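Local structure of transcriptional regulator (Aquifex aeolicus, 2EH3) at residues A[50-53]-A[54-58]; A[99-102]-A[103-106]. The protein probably binds DNA through a helix-turn-helix and regulates transcription, as a dimeric repressor-like member of the TetR/AcrR family. All coordinates share one frame; numbering follows the deposited sequence.

Overall arrangement
Helix 46-67 of this all-helical chain carries the whole of contact 1, in the part that packs against helix 3-18 of the N-terminal part, which precedes the predicted helix-turn-helix, as well as against helices 88-99 and 105-126. Contact 2 comes later in the chain, where residues 99-102 leave helix 88-99 and residues 103-106 enter helix 105-126. The two centres lie 15 Å apart, yet the sites touch: Ile50 CG2 packs 4.2 Å from Phe104 CZ. Contact 1 thus sits where the N-terminal helices meet the C-terminal domain, whereas contact 2 faces the second subunit, and the Ile50-Phe104 packing brings the loop that carries the dimer contacts up against helix 46-67.

Contact 1. Residues A[50-53]-A[54-58]; sequences ITEI and IERTH
Arg56 reaches back along helix 46-67 to Glu52, an i to i+4 pair that illustrates how a salt bridge is laid along one turn of helix. Its CB lies 3.5 Å from Glu52 O, the same carbonyl that accepts the backbone bond from Arg56 N. Arg56 CG touches both that carbonyl oxygen and the carboxylate, 3.4 Å from Glu52 OE2, and CD stays beside the same carboxylate oxygen. From CG to NE the chain is extended, which carries Arg56 NE to within 2.6 Å of Glu52 OE2. This bond is almost straight, 174° at the hydrogen, and OE2 lies in the guanidinium plane while offering its anti lone pair. The carboxylate and guanidinium planes are nevertheless turned 71° apart, so the pair is not a flat two-pronged one. Glu52 meets Arg56 by a bend at chi2 (69°). One water receives a bond from Arg56 NH2 and gives one to Glu52 OE2, closing a ring, while NH1 turns to Glu5 of helix 3-18. Shortened to an alanine here, the side chain would probably leave Glu52 OE2 without its charged mate and Glu5 without this link to helix 46-67.

Elsewhere a water bridges Thr51 O and Glu55 OE1, which also pairs with Lys111, and another joins Ile53 O to Thr57 OG1, which bonds Glu87. Ile50, Ile53 and Ile54 pack onto the neighbouring helices. Charge pairing and water bridges thus tie successive turns together, and through Arg56 and Glu5 the helix is linked to helix 3-18, in the N-terminal part that probably binds DNA.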
loop_
_atom_site.group_PDB
_atom_site.type_symbol
_atom_site.label_atom_id
_atom_site.label_comp_id
_atom_site.label_asym_id
_atom_site.label_seq_id
_atom_site.Cartn_x
_atom_site.Cartn_y
_atom_site.Cartn_z
ATOM N N ILE A 50 -7.079 -18.752 6.250
ATOM C CA ILE A 50 -6.358 -17.665 5.595
ATOM C C ILE A 50 -5.017 -17.430 6.282
ATOM O O ILE A 50 -4.032 -17.099 5.624
ATOM C CB ILE A 50 -7.203 -16.352 5.545
ATOM C CG1 ILE A 50 -6.491 -15.306 4.656
ATOM C CG2 ILE A 50 -7.479 -15.871 6.922
ATOM C CD1 ILE A 50 -7.418 -14.143 4.242
ATOM N N THR A 51 -4.965 -17.644 7.588
ATOM C CA THR A 51 -3.717 -17.450 8.311
ATOM C C THR A 51 -2.677 -18.434 7.765
ATOM O O THR A 51 -1.533 -18.049 7.541
ATOM C CB THR A 51 -3.934 -17.635 9.834
ATOM O OG1 THR A 51 -4.884 -16.664 10.303
ATOM C CG2 THR A 51 -2.630 -17.412 10.603
ATOM N N GLU A 52 -3.083 -19.677 7.502
ATOM C CA GLU A 52 -2.154 -20.675 6.968
ATOM C C GLU A 52 -1.675 -20.330 5.565
ATOM O O GLU A 52 -0.521 -20.586 5.223
ATOM C CB GLU A 52 -2.804 -22.060 6.987
ATOM C CG GLU A 52 -1.920 -23.194 6.413
ATOM C CD GLU A 52 -0.714 -23.533 7.275
ATOM O OE1 GLU A 52 -0.655 -23.059 8.423
ATOM O OE2 GLU A 52 0.165 -24.294 6.798
ATOM N N ILE A 53 -2.561 -19.773 4.744
ATOM C CA ILE A 53 -2.215 -19.368 3.380
ATOM C C ILE A 53 -1.079 -18.352 3.450
ATOM O O ILE A 53 -0.087 -18.455 2.721
ATOM C CB ILE A 53 -3.435 -18.710 2.658
ATOM C CG1 ILE A 53 -4.467 -19.783 2.313
ATOM C CG2 ILE A 53 -2.988 -17.983 1.396
ATOM C CD1 ILE A 53 -5.715 -19.220 1.665
ATOM N N ILE A 54 -1.238 -17.368 4.332
ATOM C CA ILE A 54 -0.220 -16.346 4.489
ATOM C C ILE A 54 1.051 -16.943 5.060
ATOM O O ILE A 54 2.158 -16.670 4.552
ATOM C CB ILE A 54 -0.740 -15.212 5.403
ATOM C CG1 ILE A 54 -1.990 -14.580 4.762
ATOM C CG2 ILE A 54 0.365 -14.161 5.650
ATOM C CD1 ILE A 54 -1.764 -13.947 3.377
ATOM N N GLU A 55 0.902 -17.774 6.090
ATOM C CA GLU A 55 2.053 -18.395 6.740
ATOM C C GLU A 55 2.903 -19.204 5.760
ATOM O O GLU A 55 4.144 -19.179 5.820
ATOM C CB GLU A 55 1.585 -19.286 7.884
ATOM C CG GLU A 55 2.664 -19.642 8.886
ATOM C CD GLU A 55 3.063 -18.466 9.760
ATOM O OE1 GLU A 55 2.391 -17.411 9.704
ATOM O OE2 GLU A 55 4.047 -18.606 10.514
ATOM N N ARG A 56 2.252 -19.924 4.855
ATOM C CA ARG A 56 3.005 -20.724 3.902
ATOM C C ARG A 56 3.762 -19.860 2.891
ATOM O O ARG A 56 4.883 -20.207 2.508
ATOM C CB ARG A 56 2.091 -21.728 3.215
ATOM C CG ARG A 56 1.694 -22.844 4.146
ATOM C CD ARG A 56 0.893 -23.892 3.411
ATOM N NE ARG A 56 0.585 -25.003 4.301
ATOM C CZ ARG A 56 0.503 -26.266 3.908
ATOM N NH1 ARG A 56 0.698 -26.582 2.634
ATOM N NH2 ARG A 56 0.242 -27.206 4.796
ATOM N N THR A 57 3.181 -18.728 2.471
ATOM C CA THR A 57 3.901 -17.866 1.536
ATOM C C THR A 57 5.029 -17.159 2.305
ATOM O O THR A 57 6.123 -16.964 1.765
ATOM C CB THR A 57 2.955 -16.842 0.832
ATOM O OG1 THR A 57 2.064 -17.553 -0.038
ATOM C CG2 THR A 57 3.742 -15.881 -0.036
ATOM N N HIS A 58 4.789 -16.818 3.562
ATOM C CA HIS A 58 5.829 -16.178 4.381
ATOM C C HIS A 58 7.000 -17.145 4.513
ATOM O O HIS A 58 8.165 -16.736 4.461
ATOM C CB HIS A 58 5.300 -15.862 5.782
ATOM C CG HIS A 58 6.312 -15.209 6.681
ATOM N ND1 HIS A 58 6.374 -15.463 8.034
ATOM C CD2 HIS A 58 7.282 -14.298 6.428
ATOM C CE1 HIS A 58 7.335 -14.736 8.575
ATOM N NE2 HIS A 58 7.901 -14.019 7.625
HETATM O O HOH W 1 0.167 -16.134 8.993
HETATM O O HOH W 2 0.896 -26.750 7.544
HETATM O O HOH W 3 0.438 -19.946 0.471
#

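Contact 2. Residues A[99-102]-A[103-106]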
loop_
_atom_site.group_PDB
_atom_site.type_symbol
_atom_site.label_atom_id
_atom_site.label_comp_id
_atom_site.label_asym_id
_atom_site.label_seq_id
_atom_site.Cartn_x
_atom_site.Cartn_y
_atom_site.Cartn_z
ATOM N N LEU A 99 -4.437 -6.227 4.903
ATOM C CA LEU A 99 -4.224 -4.806 5.207
ATOM C C LEU A 99 -5.556 -4.068 5.272
ATOM O O LEU A 99 -5.799 -3.289 6.205
ATOM C CB LEU A 99 -3.320 -4.154 4.148
ATOM C CG LEU A 99 -3.258 -2.615 4.267
ATOM C CD1 LEU A 99 -2.647 -2.247 5.623
ATOM C CD2 LEU A 99 -2.397 -2.006 3.114
ATOM N N CYS A 100 -6.425 -4.330 4.305
ATOM C CA CYS A 100 -7.712 -3.642 4.218
ATOM C C CYS A 100 -8.703 -4.020 5.298
ATOM O O CYS A 100 -9.685 -3.315 5.525
ATOM C CB CYS A 100 -8.301 -3.882 2.821
ATOM S SG CYS A 100 -7.346 -3.081 1.503
ATOM N N SER A 101 -8.429 -5.104 6.007
ATOM C CA SER A 101 -9.348 -5.546 7.065
ATOM C C SER A 101 -9.037 -4.857 8.366
ATOM O O SER A 101 -7.979 -4.258 8.507
ATOM C CB SER A 101 -9.174 -7.049 7.283
ATOM O OG SER A 101 -8.009 -7.282 8.073
ATOM N N GLU A 102 -9.961 -4.873 9.326
ATOM C CA GLU A 102 -9.583 -4.338 10.621
ATOM C C GLU A 102 -9.001 -5.504 11.442
ATOM O O GLU A 102 -7.976 -5.361 12.121
ATOM C CB GLU A 102 -10.798 -3.767 11.373
ATOM C CG GLU A 102 -11.362 -2.523 10.772
ATOM C CD GLU A 102 -10.466 -1.317 10.961
ATOM O OE1 GLU A 102 -9.530 -1.350 11.802
ATOM O OE2 GLU A 102 -10.721 -0.307 10.274
ATOM N N LYS A 103 -9.670 -6.653 11.367
ATOM C CA LYS A 103 -9.288 -7.842 12.128
ATOM C C LYS A 103 -7.907 -8.424 11.826
ATOM O O LYS A 103 -7.210 -8.871 12.749
ATOM C CB LYS A 103 -10.360 -8.934 11.948
ATOM C CG LYS A 103 -10.133 -10.217 12.743
ATOM C CD LYS A 103 -11.201 -11.277 12.449
ATOM C CE LYS A 103 -11.134 -12.382 13.512
ATOM N NZ LYS A 103 -12.127 -13.474 13.304
ATOM N N PHE A 104 -7.503 -8.391 10.563
ATOM C CA PHE A 104 -6.226 -8.993 10.177
ATOM C C PHE A 104 -5.115 -8.002 9.838
ATOM O O PHE A 104 -4.029 -8.414 9.421
ATOM C CB PHE A 104 -6.440 -9.938 8.971
ATOM C CG PHE A 104 -7.460 -11.021 9.207
ATOM C CD1 PHE A 104 -7.382 -11.841 10.329
ATOM C CD2 PHE A 104 -8.454 -11.256 8.273
ATOM C CE1 PHE A 104 -8.287 -12.892 10.506
ATOM C CE2 PHE A 104 -9.372 -12.319 8.444
ATOM C CZ PHE A 104 -9.279 -13.130 9.559
ATOM N N ARG A 105 -5.355 -6.711 10.043
ATOM C CA ARG A 105 -4.328 -5.705 9.739
ATOM C C ARG A 105 -3.002 -5.969 10.435
ATOM O O ARG A 105 -1.932 -5.766 9.841
ATOM C CB ARG A 105 -4.817 -4.304 10.118
ATOM C CG ARG A 105 -3.926 -3.196 9.523
ATOM C CD ARG A 105 -4.605 -1.835 9.609
ATOM N NE ARG A 105 -5.867 -1.880 8.882
ATOM C CZ ARG A 105 -6.798 -0.934 8.912
ATOM N NH1 ARG A 105 -6.607 0.161 9.640
ATOM N NH2 ARG A 105 -7.919 -1.091 8.221
ATOM N N ASN A 106 -3.074 -6.434 11.673
ATOM C CA ASN A 106 -1.860 -6.693 12.432
ATOM C C ASN A 106 -0.986 -7.765 11.774
ATOM O O ASN A 106 0.242 -7.707 11.887
ATOM C CB ASN A 106 -2.214 -7.125 13.851
ATOM C CG ASN A 106 -2.912 -8.473 13.881
ATOM O OD1 ASN A 106 -4.070 -8.617 13.439
ATOM N ND2 ASN A 106 -2.201 -9.487 14.379
HETATM O O HOH W 4 -9.538 1.285 8.700
HETATM O O HOH W 5 -5.523 -6.199 13.320
#
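Arg105 folds back over the turn that ends helix 88-99, a bend at chi3 (-59°) bringing its guanidinium to the carbonyls of the preceding residues. Arg105 NE donates to Leu99 O at 3.0 Å, with the acceptor tilted 30° from the guanidinium plane, and both NE and NH2 make weak bonds to Ser101 O. Glu102 runs alongside, pointing the same way. Its OE1 sits 3.6 Å above one face of the Arg105 guanidinium, offset toward the rim, and Glu102 OE2 forms a rather long salt bridge to Arg105 NH2, 3.6 Å. A water in the guanidinium plane bridges the pair, accepting from Arg105 NH2 and donating to Glu102 OE2.

Ser101 secures the other side of the turn. With OG held between its backbone N and carbonyl carbon (chi1 79°), Ser101 OG accepts a bond from Phe104 N at 2.8 Å and also hydrogen-bonds Leu98 O.

The second subunit completes the site: Arg105 NH1 bonds its Tyr92, the guanidinium makes a cation-pi contact with its Phe96, and Cys100 is joined to its Cys100 by a disulfide. One arginine therefore serves both the loop and the dimer interface, its positive charge probably steadied by carbonyls, carboxylate and ring together.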